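Local coordinates for carbohydrate kinase (Agrobacterium tumefaciens, PDB 2NWH), which probably transfers a phosphate group from ATP to a sugar or a related substrate, as a kinase of the pfkB (ribokinase) family, at residues K116-P120 / R121-V125; N143-E146 / D147-T150; R205-P208 / N209-K213; D255-A258 / S259-A263; T270-E273 / A274-G278. All coordinates share one frame; numbering follows the deposited sequence. Where two conformers were deposited one is given.

All five contacts are local, each within one continuous run of residues; they follow in series, with none nested in or crossing another. Interaction 1 turns the chain from the loop after strand 105-111 into helix 120-123. Interaction 2 does the same from strand 137-141 into helix 146-158, and the two touch through Phe-118 and Thr-148. Interaction 3 opens helix 207-213, with no touch to the others. Interactions 4 and 5 lie on helix 255-266 and on the start of the next helix, 271-286, which pack together through Tyr-261 and Gln-277. Interactions 1 and 5 sit on opposite sides of the chain's centre, about 34 Å apart between centres.

Interaction 1 (K116-P120 / R121-V125); sequences KLFTP and RRLKV
Arg-122 reaches back to the loop it has just left and donates from NH1 to Leu-117 O at 2.8 Å. The bond is nearly straight (166°) and uses a lone pair of the carbonyl, with the oxygen at the edge of the guanidinium and in its plane, which helps to hold the flat group in this orientation. The arginine stays extended from CG to NE and runs alongside the Leu-117 side chain. A second polar link goes to the backbone: Thr-119 OG1, placed between its own N and carbonyl carbon (chi1 59°), accepts from Arg-122 N at 3.3 Å.

Main-chain bonds continue the turn, from Leu-123 N to Thr-119 O (2.9 Å) and from Lys-124 N to Pro-120 O (3.0 Å). The apolar part is small. Phe-118 CE2 meets Leu-123 CD1 at 3.8 Å, and the ring turns its edge to the backbone of Leu-123, while Phe-85 packs edge-to-face against the same ring. Leu-123 itself settles on Leu-152 and Ile-155 of helix 146-158. With an inverse gamma turn at Phe-118 followed by a threonine cap, this is a typical N-capped start of a short helix.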
loop_
_atom_site.group_PDB
_atom_site.type_symbol
_atom_site.label_atom_id
_atom_site.label_comp_id
_atom_site.label_asym_id
_atom_site.label_seq_id
_atom_site.Cartn_x
_atom_site.Cartn_y
_atom_site.Cartn_z
ATOM N N LYS A 116 1.782 14.661 -9.669
ATOM C CA LYS A 116 1.671 16.104 -9.365
ATOM C C LYS A 116 0.454 16.741 -10.011
ATOM O O LYS A 116 0.035 17.804 -9.563
ATOM C CB LYS A 116 2.919 16.882 -9.818
ATOM C CG LYS A 116 4.211 16.272 -9.262
ATOM C CD LYS A 116 5.414 17.116 -9.594
ATOM C CE LYS A 116 6.547 16.715 -8.694
ATOM N NZ LYS A 116 7.230 15.547 -9.288
ATOM N N LEU A 117 -0.112 16.094 -11.037
ATOM C CA LEU A 117 -1.332 16.610 -11.690
ATOM C C LEU A 117 -2.589 16.342 -10.885
ATOM O O LEU A 117 -3.641 16.943 -11.154
ATOM C CB LEU A 117 -1.505 16.015 -13.087
ATOM C CG LEU A 117 -0.423 16.372 -14.124
ATOM C CD1 LEU A 117 -0.828 15.828 -15.500
ATOM C CD2 LEU A 117 -0.096 17.844 -14.208
ATOM N N PHE A 118 -2.496 15.458 -9.898
ATOM C CA PHE A 118 -3.663 15.168 -9.078
ATOM C C PHE A 118 -3.733 16.226 -7.961
ATOM O O PHE A 118 -3.344 15.995 -6.824
ATOM C CB PHE A 118 -3.608 13.728 -8.525
ATOM C CG PHE A 118 -4.975 13.152 -8.185
ATOM C CD1 PHE A 118 -5.138 11.765 -8.045
ATOM C CD2 PHE A 118 -6.112 13.992 -8.101
ATOM C CE1 PHE A 118 -6.389 11.217 -7.715
ATOM C CE2 PHE A 118 -7.368 13.463 -7.785
ATOM C CZ PHE A 118 -7.505 12.079 -7.595
ATOM N N THR A 119 -4.217 17.401 -8.324
ATOM C CA THR A 119 -4.191 18.564 -7.437
ATOM C C THR A 119 -5.491 18.635 -6.615
ATOM O O THR A 119 -6.453 17.893 -6.890
ATOM C CB THR A 119 -4.130 19.841 -8.253
ATOM O OG1 THR A 119 -5.290 19.847 -9.072
ATOM C CG2 THR A 119 -2.817 19.879 -9.113
ATOM N N PRO A 120 -5.512 19.473 -5.548
ATOM C CA PRO A 120 -6.793 19.581 -4.801
ATOM C C PRO A 120 -7.963 19.989 -5.676
ATOM O O PRO A 120 -9.065 19.473 -5.513
ATOM C CB PRO A 120 -6.490 20.638 -3.747
ATOM C CG PRO A 120 -5.029 20.463 -3.485
ATOM C CD PRO A 120 -4.457 20.289 -4.910
ATOM N N ARG A 121 -7.710 20.890 -6.621
ATOM C CA ARG A 121 -8.735 21.322 -7.569
ATOM C C ARG A 121 -9.333 20.141 -8.302
ATOM O O ARG A 121 -10.550 20.019 -8.413
ATOM C CB ARG A 121 -8.074 22.295 -8.540
ATOM C CG ARG A 121 -8.901 22.776 -9.670
ATOM C CD ARG A 121 -8.257 24.058 -10.206
ATOM N NE ARG A 121 -9.249 24.780 -10.978
ATOM C CZ ARG A 121 -9.162 26.047 -11.353
ATOM N NH1 ARG A 121 -10.153 26.576 -12.051
ATOM N NH2 ARG A 121 -8.107 26.778 -11.032
ATOM N N ARG A 122 -8.484 19.235 -8.779
ATOM C CA ARG A 122 -8.971 18.070 -9.490
ATOM C C ARG A 122 -9.669 17.068 -8.574
ATOM O O ARG A 122 -10.607 16.405 -8.996
ATOM C CB ARG A 122 -7.835 17.422 -10.298
ATOM C CG ARG A 122 -7.379 18.282 -11.509
ATOM C CD ARG A 122 -6.490 17.554 -12.474
ATOM N NE ARG A 122 -6.206 18.424 -13.614
ATOM C CZ ARG A 122 -5.037 19.012 -13.914
ATOM N NH1 ARG A 122 -3.925 18.825 -13.196
ATOM N NH2 ARG A 122 -4.986 19.798 -14.979
ATOM N N LEU A 123 -9.193 16.943 -7.330
ATOM C CA LEU A 123 -9.788 16.007 -6.395
ATOM C C LEU A 123 -11.232 16.461 -6.098
ATOM O O LEU A 123 -12.106 15.632 -5.846
ATOM C CB LEU A 123 -9.020 16.008 -5.066
ATOM C CG LEU A 123 -9.516 14.970 -4.030
ATOM C CD1 LEU A 123 -9.067 13.496 -4.353
ATOM C CD2 LEU A 123 -9.003 15.362 -2.663
ATOM N N LYS A 124 -11.444 17.766 -6.159
ATOM C CA LYS A 124 -12.722 18.378 -5.721
ATOM C C LYS A 124 -13.818 18.331 -6.786
ATOM O O LYS A 124 -14.910 18.865 -6.570
ATOM C CB LYS A 124 -12.470 19.810 -5.233
ATOM C CG LYS A 124 -11.767 19.870 -3.856
ATOM C CD LYS A 124 -11.319 21.296 -3.473
ATOM C CE LYS A 124 -10.254 21.235 -2.358
ATOM N NZ LYS A 124 -9.658 22.557 -1.917
ATOM N N VAL A 125 -13.548 17.739 -7.948
ATOM C CA VAL A 125 -14.566 17.675 -9.008
ATOM C C VAL A 125 -15.723 16.759 -8.592
ATOM O O VAL A 125 -15.493 15.776 -7.905
ATOM C CB VAL A 125 -13.979 17.260 -10.397
ATOM C CG1 VAL A 125 -12.846 18.235 -10.838
ATOM C CG2 VAL A 125 -13.548 15.809 -10.417
#

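Interaction 2 (N143-E146 / D147-T150); sequences NLPE and DTLT
Leu-149 carries CG beside its own backbone N (chi1 -70°), from where CD2 faces Leu-144 CB at 4.1 Å and the two side chains cross at an angle, just where the loop becomes helix. The other branch of Leu-149, CD1, rests against Leu-144 O at 3.5 Å. Asp-147 holds its carboxylate between its own N and carbonyl carbon (chi1 50°), a folded-back position that sets OD2 3.6 Å from Pro-145 CB.

Thr-148 runs side by side with the Pro-145 ring, its OG1 3.6 Å from Pro-145 CB. The hydroxyl is not spent on this apolar neighbour: it is hydrogen-bonded to Phe-118 O, which gives the buried threonine a polar partner in the loop that leads into helix 120-123. The proline occupies the N-cap position, and its carbonyl oxygen accepts from Leu-149 N at 3.0 Å. One residue on, Thr-150 N bonds to Glu-146 O at 3.0 Å, and the first turn of the helix is in place. A bound calcium ion lies about 6 Å from the side chain of Thr-150.

Lys-175 touches Leu-149 and makes a weak bond to Leu-144 O. Helix 120-123 packs on one part of the turn, with Pro-120 on Asp-147 and Thr-148 and Leu-123 on Thr-148. The turn thus leads from strand 137-141 into helix 146-158, the first half of a beta-alpha-beta crossover to the neighbouring parallel strand 163-166.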
loop_
_atom_site.group_PDB
_atom_site.type_symbol
_atom_site.label_atom_id
_atom_site.label_comp_id
_atom_site.label_asym_id
_atom_site.label_seq_id
_atom_site.Cartn_x
_atom_site.Cartn_y
_atom_site.Cartn_z
ATOM N N ASN A 143 1.779 8.948 -2.502
ATOM C CA ASN A 143 2.184 9.366 -3.857
ATOM C C ASN A 143 1.460 10.633 -4.303
ATOM O O ASN A 143 1.949 11.385 -5.172
ATOM C CB ASN A 143 1.927 8.285 -4.915
ATOM C CG ASN A 143 2.912 7.160 -4.858
ATOM O OD1 ASN A 143 2.530 5.984 -4.721
ATOM N ND2 ASN A 143 4.195 7.497 -4.953
ATOM N N LEU A 144 0.268 10.846 -3.757
ATOM C CA LEU A 144 -0.521 12.039 -4.089
ATOM C C LEU A 144 0.117 13.271 -3.432
ATOM O O LEU A 144 0.754 13.169 -2.388
ATOM C CB LEU A 144 -1.949 11.914 -3.546
ATOM C CG LEU A 144 -2.846 10.758 -4.019
ATOM C CD1 LEU A 144 -4.210 10.879 -3.323
ATOM C CD2 LEU A 144 -2.999 10.726 -5.515
ATOM N N PRO A 145 -0.057 14.447 -4.033
ATOM C CA PRO A 145 0.488 15.668 -3.417
ATOM C C PRO A 145 0.016 15.926 -1.974
ATOM O O PRO A 145 -1.096 15.544 -1.621
ATOM C CB PRO A 145 -0.057 16.776 -4.328
ATOM C CG PRO A 145 -0.180 16.104 -5.684
ATOM C CD PRO A 145 -0.729 14.731 -5.318
ATOM N N GLU A 146 0.857 16.603 -1.171
ATOM C CA GLU A 146 0.494 16.952 0.202
ATOM C C GLU A 146 -0.870 17.643 0.303
ATOM O O GLU A 146 -1.744 17.181 1.062
ATOM C CB GLU A 146 1.615 17.769 0.894
ATOM C CG GLU A 146 1.246 18.365 2.268
ATOM C CD GLU A 146 2.477 18.739 3.118
ATOM O OE1 GLU A 146 3.620 18.426 2.711
ATOM O OE2 GLU A 146 2.297 19.325 4.215
ATOM N N ASP A 147 -1.081 18.730 -0.441
ATOM C CA ASP A 147 -2.357 19.440 -0.317
ATOM C C ASP A 147 -3.564 18.611 -0.760
ATOM O O ASP A 147 -4.681 18.806 -0.282
ATOM C CB ASP A 147 -2.353 20.841 -0.968
ATOM C CG ASP A 147 -1.811 20.848 -2.408
ATOM O OD1 ASP A 147 -1.920 21.915 -3.074
ATOM O OD2 ASP A 147 -1.275 19.825 -2.882
ATOM N N THR A 148 -3.321 17.673 -1.678
ATOM C CA THR A 148 -4.364 16.771 -2.126
ATOM C C THR A 148 -4.737 15.812 -1.013
ATOM O O THR A 148 -5.920 15.535 -0.800
ATOM C CB THR A 148 -3.932 16.036 -3.421
ATOM O OG1 THR A 148 -3.639 17.052 -4.391
ATOM C CG2 THR A 148 -5.100 15.186 -3.965
ATOM N N LEU A 149 -3.723 15.355 -0.272
ATOM C CA LEU A 149 -3.955 14.473 0.833
ATOM C C LEU A 149 -4.759 15.179 1.917
ATOM O O LEU A 149 -5.749 14.650 2.412
ATOM C CB LEU A 149 -2.637 13.926 1.353
ATOM C CG LEU A 149 -1.904 12.937 0.460
ATOM C CD1 LEU A 149 -0.463 12.799 0.912
ATOM C CD2 LEU A 149 -2.633 11.593 0.480
ATOM N N THR A 150 -4.419 16.426 2.223
ATOM C CA THR A 150 -5.231 17.184 3.188
ATOM C C THR A 150 -6.693 17.384 2.726
ATOM O O THR A 150 -7.644 17.188 3.527
ATOM C CB THR A 150 -4.572 18.525 3.477
ATOM O OG1 THR A 150 -3.182 18.300 3.745
ATOM C CG2 THR A 150 -5.245 19.249 4.671
#

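Interaction 3 (R205-P208 / N209-K213); sequences RDWP and NILRK
Trp-207 and Leu-211 form the close-packed part of this first helical turn. Leu-211 N donates to Trp-207 O at 2.7 Å, and the leucine side chain lies over the same peptide, its CD1 touching Trp-207 CB at 3.7 Å. Leu-211 CB is also tight against that carbonyl oxygen. Ile-210 comes to the benzo part of the indole more distantly, with CG2 4.2 Å from Trp-207 CZ3 and at a slant to the ring.

The next rung is equally compact. Arg-212 N bonds to Pro-208 O at 2.7 Å, and the arginine, extended from CG to NE with CG beside its backbone N (chi1 -69°), lies back along the proline and brings NE within 3.9 Å of Pro-208 CB. Proline is readily accommodated here because its nitrogen falls in the first turn, where no helical N-H is needed.

Toward solvent the contact is looser. Asp-206 and Asn-209 are exposed, and the Asp-206 side chain approaches Ile-210 through CB, 4.1 Å from Ile-210 CD1, while its backbone O lies nearer the isoleucine branch. A water donates to Arg-205 O at 3.2 Å and accepts a weak bond from Asn-209 N, bridging the start of the helix.

Inward, Trp-207 NE1 is held by Glu-190 OE2, and its ring packs on Ala-193 and Thr-197 of helix 190-197. Trp-207 and Leu-211 also touch Val-221 of strand 219-223, Pro-208 and Leu-211 meet Phe-231 of strand 227-231, and Pro-208 reaches Lys-236 of strand 236-239, so helix 207-213 lies against the antiparallel end of the large sheet.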
loop_
_atom_site.group_PDB
_atom_site.type_symbol
_atom_site.label_atom_id
_atom_site.label_comp_id
_atom_site.label_asym_id
_atom_site.label_seq_id
_atom_site.Cartn_x
_atom_site.Cartn_y
_atom_site.Cartn_z
ATOM N N ARG A 205 6.104 -0.595 20.900
ATOM C CA ARG A 205 4.869 -0.394 21.643
ATOM C C ARG A 205 4.658 1.071 22.032
ATOM O O ARG A 205 3.631 1.408 22.644
ATOM C CB ARG A 205 4.881 -1.271 22.904
ATOM C CG ARG A 205 6.205 -1.241 23.659
ATOM C CD ARG A 205 6.036 -1.813 25.050
ATOM N NE ARG A 205 5.455 -3.156 25.009
ATOM C CZ ARG A 205 6.114 -4.277 25.348
ATOM N NH1 ARG A 205 7.391 -4.224 25.765
ATOM N NH2 ARG A 205 5.496 -5.453 25.287
ATOM N N ASP A 206 5.626 1.943 21.678
ATOM C CA ASP A 206 5.553 3.359 22.033
ATOM C C ASP A 206 4.873 4.198 20.978
ATOM O O ASP A 206 4.379 5.297 21.270
ATOM C CB ASP A 206 6.957 3.901 22.280
ATOM C CG ASP A 206 7.642 3.155 23.451
ATOM O OD1 ASP A 206 8.755 2.464 23.324
ATOM O OD2 ASP A 206 7.155 3.325 24.617
ATOM N N TRP A 207 4.843 3.683 19.747
ATOM C CA TRP A 207 4.324 4.481 18.649
ATOM C C TRP A 207 2.905 5.045 18.880
ATOM O O TRP A 207 2.683 6.226 18.628
ATOM C CB TRP A 207 4.473 3.739 17.333
ATOM C CG TRP A 207 5.899 3.735 16.833
ATOM C CD1 TRP A 207 6.689 2.640 16.606
ATOM C CD2 TRP A 207 6.701 4.878 16.488
ATOM N NE1 TRP A 207 7.929 3.031 16.134
ATOM C CE2 TRP A 207 7.962 4.396 16.049
ATOM C CE3 TRP A 207 6.472 6.265 16.497
ATOM C CZ2 TRP A 207 8.999 5.250 15.635
ATOM C CZ3 TRP A 207 7.506 7.109 16.088
ATOM C CH2 TRP A 207 8.753 6.594 15.661
ATOM N N PRO A 208 1.954 4.236 19.417
ATOM C CA PRO A 208 0.589 4.770 19.649
ATOM C C PRO A 208 0.493 6.144 20.373
ATOM O O PRO A 208 -0.085 7.068 19.813
ATOM C CB PRO A 208 -0.087 3.657 20.479
ATOM C CG PRO A 208 0.624 2.402 20.062
ATOM C CD PRO A 208 2.056 2.815 19.828
ATOM N N ASN A 209 1.036 6.293 21.594
ATOM C CA ASN A 209 0.925 7.603 22.273
ATOM C C ASN A 209 1.696 8.761 21.591
ATOM O O ASN A 209 1.190 9.899 21.534
ATOM C CB ASN A 209 1.191 7.517 23.782
ATOM C CG ASN A 209 2.669 7.646 24.139
ATOM O OD1 ASN A 209 3.433 6.663 24.056
ATOM N ND2 ASN A 209 3.074 8.855 24.585
ATOM N N ILE A 210 2.898 8.470 21.059
ATOM C CA ILE A 210 3.630 9.450 20.235
ATOM C C ILE A 210 2.729 9.859 19.039
ATOM O O ILE A 210 2.514 11.043 18.751
ATOM C CB ILE A 210 4.984 8.855 19.708
ATOM C CG1 ILE A 210 5.918 8.491 20.875
ATOM C CG2 ILE A 210 5.670 9.822 18.743
ATOM C CD1 ILE A 210 7.140 7.634 20.507
ATOM N N LEU A 211 2.182 8.865 18.366
ATOM C CA LEU A 211 1.399 9.130 17.180
ATOM C C LEU A 211 0.021 9.773 17.461
ATOM O O LEU A 211 -0.454 10.581 16.664
ATOM C CB LEU A 211 1.305 7.858 16.333
ATOM C CG LEU A 211 2.528 7.510 15.436
ATOM C CD1 LEU A 211 2.536 6.009 15.116
ATOM C CD2 LEU A 211 2.480 8.295 14.092
ATOM N N ARG A 212 -0.620 9.438 18.578
ATOM C CA ARG A 212 -1.944 10.004 18.896
ATOM C C ARG A 212 -1.884 11.508 19.153
ATOM O O ARG A 212 -2.785 12.254 18.752
ATOM C CB ARG A 212 -2.565 9.305 20.102
ATOM C CG ARG A 212 -2.992 7.863 19.877
ATOM C CD ARG A 212 -3.146 7.258 21.250
ATOM N NE ARG A 212 -3.215 5.799 21.316
ATOM C CZ ARG A 212 -4.356 5.117 21.344
ATOM N NH1 ARG A 212 -5.509 5.770 21.264
ATOM N NH2 ARG A 212 -4.350 3.797 21.436
ATOM N N LYS A 213 -0.825 11.951 19.829
ATOM C CA LYS A 213 -0.649 13.379 20.091
ATOM C C LYS A 213 -0.289 14.092 18.772
ATOM O O LYS A 213 -0.557 15.287 18.627
ATOM C CB LYS A 213 0.346 13.632 21.236
ATOM C CG LYS A 213 1.689 14.290 20.869
ATOM C CD LYS A 213 2.610 13.305 20.155
ATOM C CE LYS A 213 3.552 13.995 19.191
ATOM N NZ LYS A 213 4.193 13.003 18.287
HETATM O O HOH W 1 1.406 3.609 23.501
#

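Interaction 4 (D255-A258 / S259-A263); sequences DAMA and SGYLA
The Tyr-261 ring, carried by helix 255-266 of the pfkB (ribokinase-like) fold, is met by the methyl of Met-257 in one of the two conformers modelled for the methionine. In that conformer the methyl comes in obliquely, neither squarely over a face nor at the edge: CE is 3.9 Å from Tyr-261 CD1 and 3.5 Å from Tyr-261 CB. The two side chains then run alongside each other, pointing the same way, and the methionine bends at chi2 (74°) and chi3 to turn its methyl toward the tyrosine. Tyr-261 also touches Ile-271 and Ala-274 of helix 271-286 and Ile-185 of strand 185-189.

The helix begins at the aspartate that ends the Gly-Ala-Gly-Asp signature of the family, Asp-255; in relatives this region borders the phosphate-transfer site. The Asp-255 carboxylate is hydrogen-bonded through OD2 to Asn-48 ND2 of helix 41-51, and Ser-259 touches Ala-45 of the same helix. Asp-255 O takes Ser-259 N at 2.9 Å; the serine hydroxyl approaches the same oxygen at a distance so short that its exact placing is doubtful.

Ala-256 packs on Thr-285 of helix 271-286, and Ala-258 on Phe-187 of strand 185-189. The regular bonds run on from Gly-260 N to Ala-256 O (2.9 Å) and from Tyr-261 N to Met-257 O (2.8 Å). The next, from Leu-262 N to Ala-258 O, is 2.7 Å long with an angle of 169° at the hydrogen.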
loop_
_atom_site.group_PDB
_atom_site.type_symbol
_atom_site.label_atom_id
_atom_site.label_comp_id
_atom_site.label_asym_id
_atom_site.label_seq_id
_atom_site.Cartn_x
_atom_site.Cartn_y
_atom_site.Cartn_z
ATOM N N ASP A 255 2.148 -3.564 1.206
ATOM C CA ASP A 255 0.819 -3.732 0.634
ATOM C C ASP A 255 0.018 -4.844 1.297
ATOM O O ASP A 255 -1.212 -4.733 1.446
ATOM C CB ASP A 255 0.861 -3.936 -0.916
ATOM C CG ASP A 255 1.888 -5.022 -1.401
ATOM O OD1 ASP A 255 3.103 -4.834 -1.181
ATOM O OD2 ASP A 255 1.499 -6.028 -2.062
ATOM N N ALA A 256 0.702 -5.940 1.627
ATOM C CA ALA A 256 0.031 -7.125 2.053
ATOM C C ALA A 256 -0.431 -6.958 3.508
ATOM O O ALA A 256 -1.551 -7.267 3.829
ATOM C CB ALA A 256 0.957 -8.374 1.859
ATOM N N MET A 257 0.443 -6.493 4.388
ATOM C CA MET A 257 0.084 -6.203 5.772
ATOM C C MET A 257 -1.149 -5.264 5.803
ATOM O O MET A 257 -2.189 -5.539 6.453
ATOM C CB MET A 257 1.309 -5.552 6.435
ATOM C CG MET A 257 1.074 -4.815 7.755
ATOM S SD MET A 257 0.819 -5.938 9.137
ATOM C CE MET A 257 -0.879 -5.584 9.497
ATOM N N ALA A 258 -1.030 -4.157 5.068
ATOM C CA ALA A 258 -2.096 -3.139 5.020
ATOM C C ALA A 258 -3.392 -3.792 4.586
ATOM O O ALA A 258 -4.433 -3.652 5.254
ATOM C CB ALA A 258 -1.716 -1.975 4.048
ATOM N N SER A 259 -3.323 -4.543 3.477
ATOM C CA SER A 259 -4.518 -5.145 2.935
ATOM C C SER A 259 -5.162 -6.099 3.911
ATOM O O SER A 259 -6.371 -6.091 4.024
ATOM C CB SER A 259 -4.176 -5.868 1.652
ATOM O OG SER A 259 -3.527 -4.897 0.825
ATOM N N GLY A 260 -4.352 -6.934 4.578
ATOM C CA GLY A 260 -4.896 -7.936 5.497
ATOM C C GLY A 260 -5.470 -7.277 6.736
ATOM O O GLY A 260 -6.549 -7.650 7.208
ATOM N N TYR A 261 -4.765 -6.262 7.228
ATOM C CA TYR A 261 -5.248 -5.514 8.397
ATOM C C TYR A 261 -6.528 -4.746 8.089
ATOM O O TYR A 261 -7.520 -4.852 8.818
ATOM C CB TYR A 261 -4.151 -4.570 8.889
ATOM C CG TYR A 261 -4.480 -3.893 10.189
ATOM C CD1 TYR A 261 -4.077 -4.458 11.401
ATOM C CD2 TYR A 261 -5.223 -2.690 10.217
ATOM C CE1 TYR A 261 -4.374 -3.846 12.612
ATOM C CE2 TYR A 261 -5.527 -2.063 11.444
ATOM C CZ TYR A 261 -5.103 -2.659 12.630
ATOM O OH TYR A 261 -5.369 -2.075 13.858
ATOM N N LEU A 262 -6.529 -3.983 6.996
ATOM C CA LEU A 262 -7.677 -3.191 6.609
ATOM C C LEU A 262 -8.840 -4.104 6.290
ATOM O O LEU A 262 -9.955 -3.814 6.680
ATOM C CB LEU A 262 -7.301 -2.291 5.426
ATOM C CG LEU A 262 -8.351 -1.332 4.913
ATOM C CD1 LEU A 262 -8.643 -0.382 6.055
ATOM C CD2 LEU A 262 -7.767 -0.599 3.732
ATOM N N ALA A 263 -8.587 -5.250 5.634
ATOM C CA ALA A 263 -9.666 -6.209 5.393
ATOM C C ALA A 263 -10.297 -6.655 6.688
ATOM O O ALA A 263 -11.528 -6.754 6.774
ATOM C CB ALA A 263 -9.211 -7.398 4.601
#

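Interaction 5 (T270-E273 / A274-G278); sequences TIRE and ALRQG
Ala-274 N donates to Thr-270 O at 2.7 Å, the first bond of helix 271-286, and the turn it closes is sealed by a capping box between Thr-270 and Glu-273. In the box Thr-270 OG1 accepts from Glu-273 N at 3.3 Å in a nearly straight bond (167°). In return, Thr-270 N donates to Glu-273 OE1 at 2.8 Å, on the carboxylate lone pair that points away from the other oxygen. The glutamate reaches back because CG lies beside its own backbone N (chi1 -61°). The N-H groups of Thr-270 and Glu-273 are thus each taken by the other's side chain, and the negative carboxylate would probably suit the positive end of the helix dipole.

Around this first shell run the ordinary helix bonds. Leu-275 N bonds to Ile-271 O at 2.8 Å, and Gln-277 N bonds to Glu-273 O at 3.0 Å. Further along, Arg-272 and Arg-276 lie one turn apart, linked by a longer backbone bond from Arg-276 N to Arg-272 O (3.2 Å).

The guanidinium of Arg-276 is turned elsewhere, to the carbonyls of Val-308 and Pro-309, while Arg-272 NH1 has a weak bond to Gln-310 OE1; Ala-311 of strand 311-313 packs on both arginines. On another flank Ala-274 touches Ala-264 of helix 255-266, and Gln-277 NE2 makes a weak bond to Gly-260 O of that helix. Between the two arginines the nearest approach of side chains is oblique, from Arg-272 NH1 to Arg-276 CD at 4.2 Å.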
loop_
_atom_site.group_PDB
_atom_site.type_symbol
_atom_site.label_atom_id
_atom_site.label_comp_id
_atom_site.label_asym_id
_atom_site.label_seq_id
_atom_site.Cartn_x
_atom_site.Cartn_y
_atom_site.Cartn_z
ATOM N N THR A 270 -11.433 -7.125 15.825
ATOM C CA THR A 270 -10.611 -6.362 16.786
ATOM C C THR A 270 -9.223 -6.057 16.219
ATOM O O THR A 270 -8.759 -6.750 15.305
ATOM C CB THR A 270 -10.452 -7.102 18.129
ATOM O OG1 THR A 270 -9.794 -8.352 17.914
ATOM C CG2 THR A 270 -11.811 -7.381 18.778
ATOM N N ILE A 271 -8.552 -5.037 16.752
ATOM C CA ILE A 271 -7.206 -4.720 16.268
ATOM C C ILE A 271 -6.217 -5.891 16.526
ATOM O O ILE A 271 -5.235 -6.059 15.786
ATOM C CB ILE A 271 -6.678 -3.345 16.774
ATOM C CG1 ILE A 271 -6.425 -3.361 18.279
ATOM C CG2 ILE A 271 -7.645 -2.186 16.356
ATOM C CD1 ILE A 271 -5.579 -2.218 18.739
ATOM N N ARG A 272 -6.502 -6.727 17.529
ATOM C CA ARG A 272 -5.675 -7.918 17.809
ATOM C C ARG A 272 -5.834 -8.921 16.668
ATOM O O ARG A 272 -4.840 -9.411 16.121
ATOM C CB ARG A 272 -6.099 -8.532 19.146
ATOM C CG ARG A 272 -4.977 -9.010 20.063
ATOM C CD ARG A 272 -5.512 -9.840 21.264
ATOM N NE ARG A 272 -6.584 -10.762 20.854
ATOM C CZ ARG A 272 -6.437 -11.903 20.157
ATOM N NH1 ARG A 272 -5.237 -12.350 19.755
ATOM N NH2 ARG A 272 -7.524 -12.606 19.837
ATOM N N GLU A 273 -7.087 -9.194 16.295
ATOM C CA GLU A 273 -7.444 -10.006 15.125
ATOM C C GLU A 273 -6.953 -9.423 13.771
ATOM O O GLU A 273 -6.461 -10.158 12.904
ATOM C CB GLU A 273 -8.957 -10.196 15.079
ATOM C CG GLU A 273 -9.551 -10.922 16.276
ATOM C CD GLU A 273 -11.090 -10.968 16.264
ATOM O OE1 GLU A 273 -11.739 -9.934 15.975
ATOM O OE2 GLU A 273 -11.654 -12.051 16.559
ATOM N N ALA A 274 -7.077 -8.110 13.609
ATOM C CA ALA A 274 -6.591 -7.403 12.407
ATOM C C ALA A 274 -5.074 -7.506 12.307
ATOM O O ALA A 274 -4.504 -7.726 11.231
ATOM C CB ALA A 274 -7.034 -5.972 12.449
ATOM N N LEU A 275 -4.415 -7.418 13.447
ATOM C CA LEU A 275 -2.973 -7.556 13.497
ATOM C C LEU A 275 -2.532 -8.922 12.958
ATOM O O LEU A 275 -1.620 -9.012 12.117
ATOM C CB LEU A 275 -2.522 -7.485 14.952
ATOM C CG LEU A 275 -1.268 -6.678 15.270
ATOM C CD1 LEU A 275 -1.008 -6.674 16.798
ATOM C CD2 LEU A 275 -0.122 -7.262 14.532
ATOM N N ARG A 276 -3.158 -9.978 13.479
ATOM C CA ARG A 276 -2.809 -11.343 13.045
ATOM C C ARG A 276 -3.171 -11.614 11.584
ATOM O O ARG A 276 -2.453 -12.376 10.925
ATOM C CB ARG A 276 -3.419 -12.387 13.968
ATOM C CG ARG A 276 -2.774 -12.341 15.371
ATOM C CD ARG A 276 -3.209 -13.515 16.227
ATOM N NE ARG A 276 -2.585 -14.753 15.761
ATOM C CZ ARG A 276 -3.255 -15.784 15.250
ATOM N NH1 ARG A 276 -4.570 -15.723 15.119
ATOM N NH2 ARG A 276 -2.598 -16.881 14.885
ATOM N N GLN A 277 -4.272 -11.033 11.093
ATOM C CA GLN A 277 -4.623 -11.222 9.673
ATOM C C GLN A 277 -3.625 -10.533 8.752
ATOM O O GLN A 277 -3.239 -11.098 7.700
ATOM C CB GLN A 277 -6.054 -10.760 9.327
ATOM C CG GLN A 277 -6.350 -10.955 7.823
ATOM C CD GLN A 277 -7.804 -10.795 7.436
ATOM O OE1 GLN A 277 -8.683 -11.543 7.894
ATOM N NE2 GLN A 277 -8.071 -9.823 6.590
ATOM N N GLY A 278 -3.215 -9.317 9.131
ATOM C CA GLY A 278 -2.233 -8.561 8.364
ATOM C C GLY A 278 -0.905 -9.309 8.334
ATOM O O GLY A 278 -0.253 -9.427 7.281
#